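Local atomic coordinates of peroxinectin A (Dictyostelium discoideum, PDB entry 6ERC), a protein that uses hydrogen peroxide at its heme to oxidise phenolic donors, and also iodide and thiocyanate, as a secreted peroxidase of a social amoeba. Residues L228-H231 with N232-R236; R249-Q252 with Q253-C257. All blocks are in the same frame, centred on the assembly; numbering follows the deposited sequence.

Contact 1. Residues L228-H231 with N232-R236; sequences LRDH and NRLAR
Arg233 and Asp230, one helical turn apart on helix 218-241, are joined by an i to i+3 salt bridge. Traced outward, the arginine begins with Arg233 CB 3.3 Å from Arg229 O, a carbonyl one turn back. CG stands anti to the backbone nitrogen (chi1 -168°), and a bend at chi3 turns the head back along the carboxylate, the two side chains running the same way. Arg233 NE then lies 3.2 Å from Asp230 OD1, and Arg233 NH2 3.0 Å from the same Asp230 OD1. Arg233 thus grips one oxygen side-on with two nitrogens. The oxygen sits in the guanidinium plane, yet both donors reach it from one face of the carboxylate, whose plane is turned 35° from theirs. Arg233 NH1 goes on to a salt bridge with Glu486, while Asp230 OD2 pairs with Arg496. Elsewhere on the same turn, His231 ND1 donates in its ring plane to Asn232 OD1 at 3.3 Å, an oxygen that also accepts from Met174 N. A water linked to Arg229 O is held only weakly by Arg236 NH1. With both carboxylate oxygens engaged by arginines, Asp230 would be expected to stay ionised, its charge balanced within a small network of acids and arginines.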
ATOM      1  N   LEU A 228      15.339   7.469  -5.764  1.00 57.07           N
ATOM      2  CA  LEU A 228      15.991   7.607  -7.059  1.00 57.07           C
ATOM      3  C   LEU A 228      17.270   8.426  -6.935  1.00 59.15           C
ATOM      4  O   LEU A 228      18.308   8.059  -7.500  1.00 58.52           O
ATOM      5  CB  LEU A 228      15.036   8.251  -8.061  1.00 57.47           C
ATOM      6  CG  LEU A 228      13.846   7.418  -8.544  1.00 56.94           C
ATOM      7  CD1 LEU A 228      12.901   8.288  -9.357  1.00 57.08           C
ATOM      8  CD2 LEU A 228      14.300   6.225  -9.363  1.00 58.08           C
ATOM      9  N   ARG A 229      17.214   9.537  -6.197  1.00 57.86           N
ATOM     10  CA  ARG A 229      18.419  10.318  -5.935  1.00 59.08           C
ATOM     11  C   ARG A 229      19.467   9.470  -5.230  1.00 59.09           C
ATOM     12  O   ARG A 229      20.641   9.453  -5.622  1.00 58.48           O
ATOM     13  CB  ARG A 229      18.072  11.544  -5.093  1.00 57.98           C
ATOM     14  CG  ARG A 229      17.222  12.575  -5.804  1.00 58.01           C
ATOM     15  CD  ARG A 229      16.862  13.713  -4.867  1.00 55.96           C
ATOM     16  NE  ARG A 229      16.038  14.723  -5.517  1.00 55.48           N
ATOM     17  CZ  ARG A 229      15.585  15.817  -4.918  1.00 56.49           C
ATOM     18  NH1 ARG A 229      15.875  16.050  -3.644  1.00 55.30           N
ATOM     19  NH2 ARG A 229      14.840  16.683  -5.592  1.00 57.85           N
ATOM     20  N   ASP A 230      19.059   8.759  -4.177  1.00 58.71           N
ATOM     21  CA  ASP A 230      19.985   7.893  -3.457  1.00 58.97           C
ATOM     22  C   ASP A 230      20.545   6.807  -4.364  1.00 59.66           C
ATOM     23  O   ASP A 230      21.684   6.368  -4.178  1.00 60.18           O
ATOM     24  CB  ASP A 230      19.280   7.274  -2.249  1.00 59.10           C
ATOM     25  CG  ASP A 230      20.248   6.840  -1.165  1.00 58.72           C
ATOM     26  OD1 ASP A 230      21.080   7.670  -0.746  1.00 58.21           O
ATOM     27  OD2 ASP A 230      20.162   5.676  -0.714  1.00 59.73           O
ATOM     28  N   HIS A 231      19.763   6.364  -5.351  1.00 58.49           N
ATOM     29  CA  HIS A 231      20.256   5.368  -6.295  1.00 60.39           C
ATOM     30  C   HIS A 231      21.353   5.951  -7.178  1.00 60.96           C
ATOM     31  O   HIS A 231      22.447   5.385  -7.282  1.00 58.88           O
ATOM     32  CB  HIS A 231      19.105   4.839  -7.151  1.00 58.64           C
ATOM     33  CG  HIS A 231      19.543   3.896  -8.227  1.00 59.82           C
ATOM     34  ND1 HIS A 231      20.005   4.326  -9.452  1.00 61.21           N
ATOM     35  CD2 HIS A 231      19.600   2.544  -8.256  1.00 59.86           C
ATOM     36  CE1 HIS A 231      20.324   3.278 -10.192  1.00 61.23           C
ATOM     37  NE2 HIS A 231      20.087   2.185  -9.490  1.00 60.10           N
ATOM     38  N   ASN A 232      21.073   7.080  -7.830  1.00 60.99           N
ATOM     39  CA  ASN A 232      22.071   7.696  -8.694  1.00 61.05           C
ATOM     40  C   ASN A 232      23.293   8.139  -7.904  1.00 62.10           C
ATOM     41  O   ASN A 232      24.401   8.184  -8.449  1.00 62.31           O
ATOM     42  CB  ASN A 232      21.458   8.879  -9.442  1.00 60.88           C
ATOM     43  CG  ASN A 232      20.500   8.444 -10.530  1.00 61.06           C
ATOM     44  OD1 ASN A 232      20.407   7.260 -10.857  1.00 60.39           O
ATOM     45  ND2 ASN A 232      19.790   9.402 -11.109  1.00 61.57           N
ATOM     46  N   ARG A 233      23.116   8.469  -6.626  1.00 61.61           N
ATOM     47  CA  ARG A 233      24.258   8.806  -5.787  1.00 60.73           C
ATOM     48  C   ARG A 233      25.176   7.600  -5.615  1.00 61.69           C
ATOM     49  O   ARG A 233      26.399   7.707  -5.765  1.00 63.52           O
ATOM     50  CB  ARG A 233      23.770   9.320  -4.433  1.00 60.53           C
ATOM     51  CG  ARG A 233      24.846   9.960  -3.577  1.00 60.40           C
ATOM     52  CD  ARG A 233      24.296  10.367  -2.224  1.00 60.80           C
ATOM     53  NE  ARG A 233      23.800   9.212  -1.480  1.00 60.75           N
ATOM     54  CZ  ARG A 233      24.568   8.386  -0.775  1.00 60.58           C
ATOM     55  NH1 ARG A 233      25.878   8.581  -0.710  1.00 62.04           N
ATOM     56  NH2 ARG A 233      24.026   7.359  -0.136  1.00 60.64           N
ATOM     57  N   LEU A 234      24.598   6.435  -5.311  1.00 60.81           N
ATOM     58  CA  LEU A 234      25.405   5.229  -5.155  1.00 60.93           C
ATOM     59  C   LEU A 234      26.017   4.784  -6.477  1.00 61.99           C
ATOM     60  O   LEU A 234      27.128   4.244  -6.491  1.00 62.69           O
ATOM     61  CB  LEU A 234      24.560   4.101  -4.562  1.00 59.02           C
ATOM     62  CG  LEU A 234      24.104   4.266  -3.112  1.00 59.26           C
ATOM     63  CD1 LEU A 234      23.225   3.098  -2.711  1.00 60.37           C
ATOM     64  CD2 LEU A 234      25.280   4.378  -2.163  1.00 60.50           C
ATOM     65  N   ALA A 235      25.315   4.993  -7.592  1.00 61.53           N
ATOM     66  CA  ALA A 235      25.865   4.608  -8.887  1.00 62.91           C
ATOM     67  C   ALA A 235      27.132   5.393  -9.200  1.00 63.99           C
ATOM     68  O   ALA A 235      28.102   4.838  -9.728  1.00 64.38           O
ATOM     69  CB  ALA A 235      24.821   4.816  -9.983  1.00 61.97           C
ATOM     70  N   ARG A 236      27.143   6.689  -8.882  1.00 62.63           N
ATOM     71  CA  ARG A 236      28.333   7.499  -9.111  1.00 64.06           C
ATOM     72  C   ARG A 236      29.497   7.041  -8.241  1.00 65.05           C
ATOM     73  O   ARG A 236      30.657   7.120  -8.662  1.00 65.53           O
ATOM     74  CB  ARG A 236      28.012   8.971  -8.849  1.00 64.29           C
ATOM     75  CG  ARG A 236      27.064   9.572  -9.875  1.00 65.21           C
ATOM     76  CD  ARG A 236      26.180  10.664  -9.281  1.00 64.17           C
ATOM     77  NE  ARG A 236      25.165  11.107 -10.237  1.00 64.80           N
ATOM     78  CZ  ARG A 236      24.072  11.795  -9.917  1.00 64.51           C
ATOM     79  NH1 ARG A 236      23.825  12.126  -8.655  1.00 64.05           N
ATOM     80  NH2 ARG A 236      23.215  12.147 -10.866  1.00 64.13           N
TER
HETATM   81  O   HOH W   1      21.060  11.955  -6.910  1.00 46.25           O

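Contact 2. Residues R249-Q252 with Q253-C257; sequences RVFQ and QSRSC
Backbone bonds of the i to i+4 kind tie 249-252 to 253-257 as one regular alpha-helical stretch of helix 247-275, in the animal heme peroxidase fold. Gln253 N donates to Arg249 O at 3.0 Å, and the bonds from Arg255 N to Phe251 O and from Ser256 N to Gln252 O continue the pattern. Val250 O takes two donors from one residue: Ser254 N and, at 2.8 Å, Ser254 OG reach it from opposite faces of its carbonyl plane. By folding back on its own helix, the buried hydroxyl of Ser254 finds an acceptor where the residue packs against helix 218-241.

Arg249 and Gln253 run side by side. A bend at chi2 of Arg249 (62°) brings the guanidinium alongside the amide, and two nitrogens share Gln253 OE1: Arg249 NE at 3.0 Å, in the amide plane on a lone pair, and Arg249 NH2 at 2.8 Å. The other end of the amide, NE2, bonds to Val481 O, and Trp245 makes a cation-pi contact with Arg249. A leucine at Arg249 removes both donors and would probably leave Gln253 OE1 without these partners and its amide less firmly fixed in rotation.

Phe251 and Arg255 pack obliquely, with Arg255 CB over one ring face near the rim and Arg255 CD 3.8 Å from Phe251 CE2. Tyr156 meets the Phe251 ring nearly at right angles, and Arg167 adds a cation-pi contact. Gln252, whose NE2 bonds to Glu248 and Tyr7, lies beside Arg255 with its amide plane 82° from the guanidinium. In that near-perpendicular pairing, Arg255 NE donates to Gln252 OE1 at 3.2 Å.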
ATOM      1  N   ARG A 249      26.400  -3.433 -14.618  1.00 64.96           N
ATOM      2  CA  ARG A 249      26.898  -3.850 -13.310  1.00 64.56           C
ATOM      3  C   ARG A 249      26.706  -2.754 -12.269  1.00 63.46           C
ATOM      4  O   ARG A 249      26.345  -3.041 -11.121  1.00 62.12           O
ATOM      5  CB  ARG A 249      28.375  -4.240 -13.405  1.00 66.28           C
ATOM      6  CG  ARG A 249      29.012  -4.655 -12.073  1.00 64.40           C
ATOM      7  CD  ARG A 249      28.344  -5.885 -11.467  1.00 63.92           C
ATOM      8  NE  ARG A 249      28.830  -6.172 -10.119  1.00 63.68           N
ATOM      9  CZ  ARG A 249      29.948  -6.839  -9.843  1.00 65.81           C
ATOM     10  NH1 ARG A 249      30.721  -7.299 -10.820  1.00 66.42           N
ATOM     11  NH2 ARG A 249      30.301  -7.042  -8.579  1.00 65.87           N
ATOM     12  N   VAL A 250      26.956  -1.498 -12.639  1.00 64.57           N
ATOM     13  CA  VAL A 250      26.758  -0.405 -11.693  1.00 63.87           C
ATOM     14  C   VAL A 250      25.289  -0.303 -11.311  1.00 64.54           C
ATOM     15  O   VAL A 250      24.949  -0.083 -10.142  1.00 63.33           O
ATOM     16  CB  VAL A 250      27.281   0.919 -12.279  1.00 64.87           C
ATOM     17  CG1 VAL A 250      27.037   2.069 -11.308  1.00 64.40           C
ATOM     18  CG2 VAL A 250      28.761   0.808 -12.602  1.00 65.46           C
ATOM     19  N   PHE A 251      24.395  -0.464 -12.288  1.00 65.37           N
ATOM     20  CA  PHE A 251      22.967  -0.396 -11.999  1.00 62.37           C
ATOM     21  C   PHE A 251      22.560  -1.475 -11.005  1.00 61.96           C
ATOM     22  O   PHE A 251      21.935  -1.186  -9.979  1.00 61.14           O
ATOM     23  CB  PHE A 251      22.159  -0.527 -13.288  1.00 62.94           C
ATOM     24  CG  PHE A 251      20.699  -0.759 -13.052  1.00 63.55           C
ATOM     25  CD1 PHE A 251      19.849   0.305 -12.815  1.00 63.29           C
ATOM     26  CD2 PHE A 251      20.180  -2.043 -13.040  1.00 62.82           C
ATOM     27  CE1 PHE A 251      18.507   0.095 -12.584  1.00 62.39           C
ATOM     28  CE2 PHE A 251      18.841  -2.259 -12.809  1.00 62.47           C
ATOM     29  CZ  PHE A 251      18.003  -1.190 -12.581  1.00 62.18           C
ATOM     30  N   GLN A 252      22.905  -2.732 -11.295  1.00 61.55           N
ATOM     31  CA  GLN A 252      22.482  -3.833 -10.436  1.00 61.24           C
ATOM     32  C   GLN A 252      23.011  -3.661  -9.019  1.00 60.91           C
ATOM     33  O   GLN A 252      22.271  -3.830  -8.044  1.00 62.23           O
ATOM     34  CB  GLN A 252      22.941  -5.167 -11.029  1.00 61.91           C
ATOM     35  CG  GLN A 252      22.280  -5.521 -12.355  1.00 63.09           C
ATOM     36  CD  GLN A 252      20.764  -5.566 -12.270  1.00 61.93           C
ATOM     37  OE1 GLN A 252      20.189  -5.652 -11.183  1.00 61.00           O
ATOM     38  NE2 GLN A 252      20.109  -5.502 -13.421  1.00 61.86           N
ATOM     39  N   GLN A 253      24.295  -3.325  -8.881  1.00 62.31           N
ATOM     40  CA  GLN A 253      24.850  -3.077  -7.554  1.00 61.82           C
ATOM     41  C   GLN A 253      24.119  -1.935  -6.860  1.00 59.49           C
ATOM     42  O   GLN A 253      23.938  -1.955  -5.638  1.00 58.16           O
ATOM     43  CB  GLN A 253      26.345  -2.777  -7.662  1.00 62.49           C
ATOM     44  CG  GLN A 253      27.192  -3.977  -8.077  1.00 62.48           C
ATOM     45  CD  GLN A 253      27.440  -4.994  -6.963  1.00 62.15           C
ATOM     46  OE1 GLN A 253      28.091  -6.015  -7.193  1.00 62.28           O
ATOM     47  NE2 GLN A 253      26.934  -4.725  -5.762  1.00 61.16           N
ATOM     48  N   SER A 254      23.694  -0.926  -7.624  1.00 60.77           N
ATOM     49  CA  SER A 254      22.906   0.157  -7.043  1.00 61.97           C
ATOM     50  C   SER A 254      21.489  -0.306  -6.728  1.00 60.44           C
ATOM     51  O   SER A 254      20.955  -0.000  -5.656  1.00 58.17           O
ATOM     52  CB  SER A 254      22.880   1.356  -7.991  1.00 61.29           C
ATOM     53  OG  SER A 254      24.187   1.841  -8.236  1.00 62.14           O
ATOM     54  N   ARG A 255      20.864  -1.041  -7.652  1.00 60.26           N
ATOM     55  CA  ARG A 255      19.546  -1.608  -7.384  1.00 60.39           C
ATOM     56  C   ARG A 255      19.566  -2.470  -6.129  1.00 60.74           C
ATOM     57  O   ARG A 255      18.641  -2.409  -5.309  1.00 57.52           O
ATOM     58  CB  ARG A 255      19.074  -2.426  -8.589  1.00 60.97           C
ATOM     59  CG  ARG A 255      17.762  -3.179  -8.358  1.00 60.75           C
ATOM     60  CD  ARG A 255      17.049  -3.528  -9.668  1.00 61.48           C
ATOM     61  NE  ARG A 255      17.251  -4.917 -10.083  1.00 61.93           N
ATOM     62  CZ  ARG A 255      16.420  -5.925  -9.816  1.00 61.25           C
ATOM     63  NH1 ARG A 255      15.306  -5.725  -9.123  1.00 61.28           N
ATOM     64  NH2 ARG A 255      16.703  -7.147 -10.246  1.00 61.20           N
ATOM     65  N   SER A 256      20.621  -3.270  -5.956  1.00 59.80           N
ATOM     66  CA  SER A 256      20.702  -4.153  -4.799  1.00 58.54           C
ATOM     67  C   SER A 256      20.742  -3.360  -3.498  1.00 58.67           C
ATOM     68  O   SER A 256      20.109  -3.746  -2.509  1.00 58.15           O
ATOM     69  CB  SER A 256      21.930  -5.055  -4.920  1.00 59.16           C
ATOM     70  OG  SER A 256      21.936  -6.055  -3.919  1.00 58.75           O
ATOM     71  N   CYS A 257      21.475  -2.241  -3.479  1.00 57.73           N
ATOM     72  CA  CYS A 257      21.553  -1.426  -2.269  1.00 59.33           C
ATOM     73  C   CYS A 257      20.197  -0.819  -1.927  1.00 56.03           C
ATOM     74  O   CYS A 257      19.776  -0.826  -0.765  1.00 54.84           O
ATOM     75  CB  CYS A 257      22.597  -0.317  -2.435  1.00 59.08           C
ATOM     76  SG  CYS A 257      24.299  -0.861  -2.664  1.00 60.13           S
TER

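Two consecutive helices, 218-241 and 247-275, carry contacts 1 and 2 respectively, and their neighbouring faces pack together: His231 NE2 lies 3.3 Å from Ser254 CB, and Leu234 CD1 3.5 Å from Cys257 CB. Both contacts are largely buried and lie apart from the heme pocket; contact 1 reaches the surface through Arg229, Arg233 and Arg236, contact 2 through Arg249. Their chemistry differs. Residues 228-236 are dominated by full charges, with acids and arginines from other parts of the chain continuing the network, whereas 249-257 pair arginines with neutral amides and pack one against a phenylalanine ring. Contact 2 also has a covalent anchor, the disulfide of Cys257 to Cys485, which contact 1 lacks.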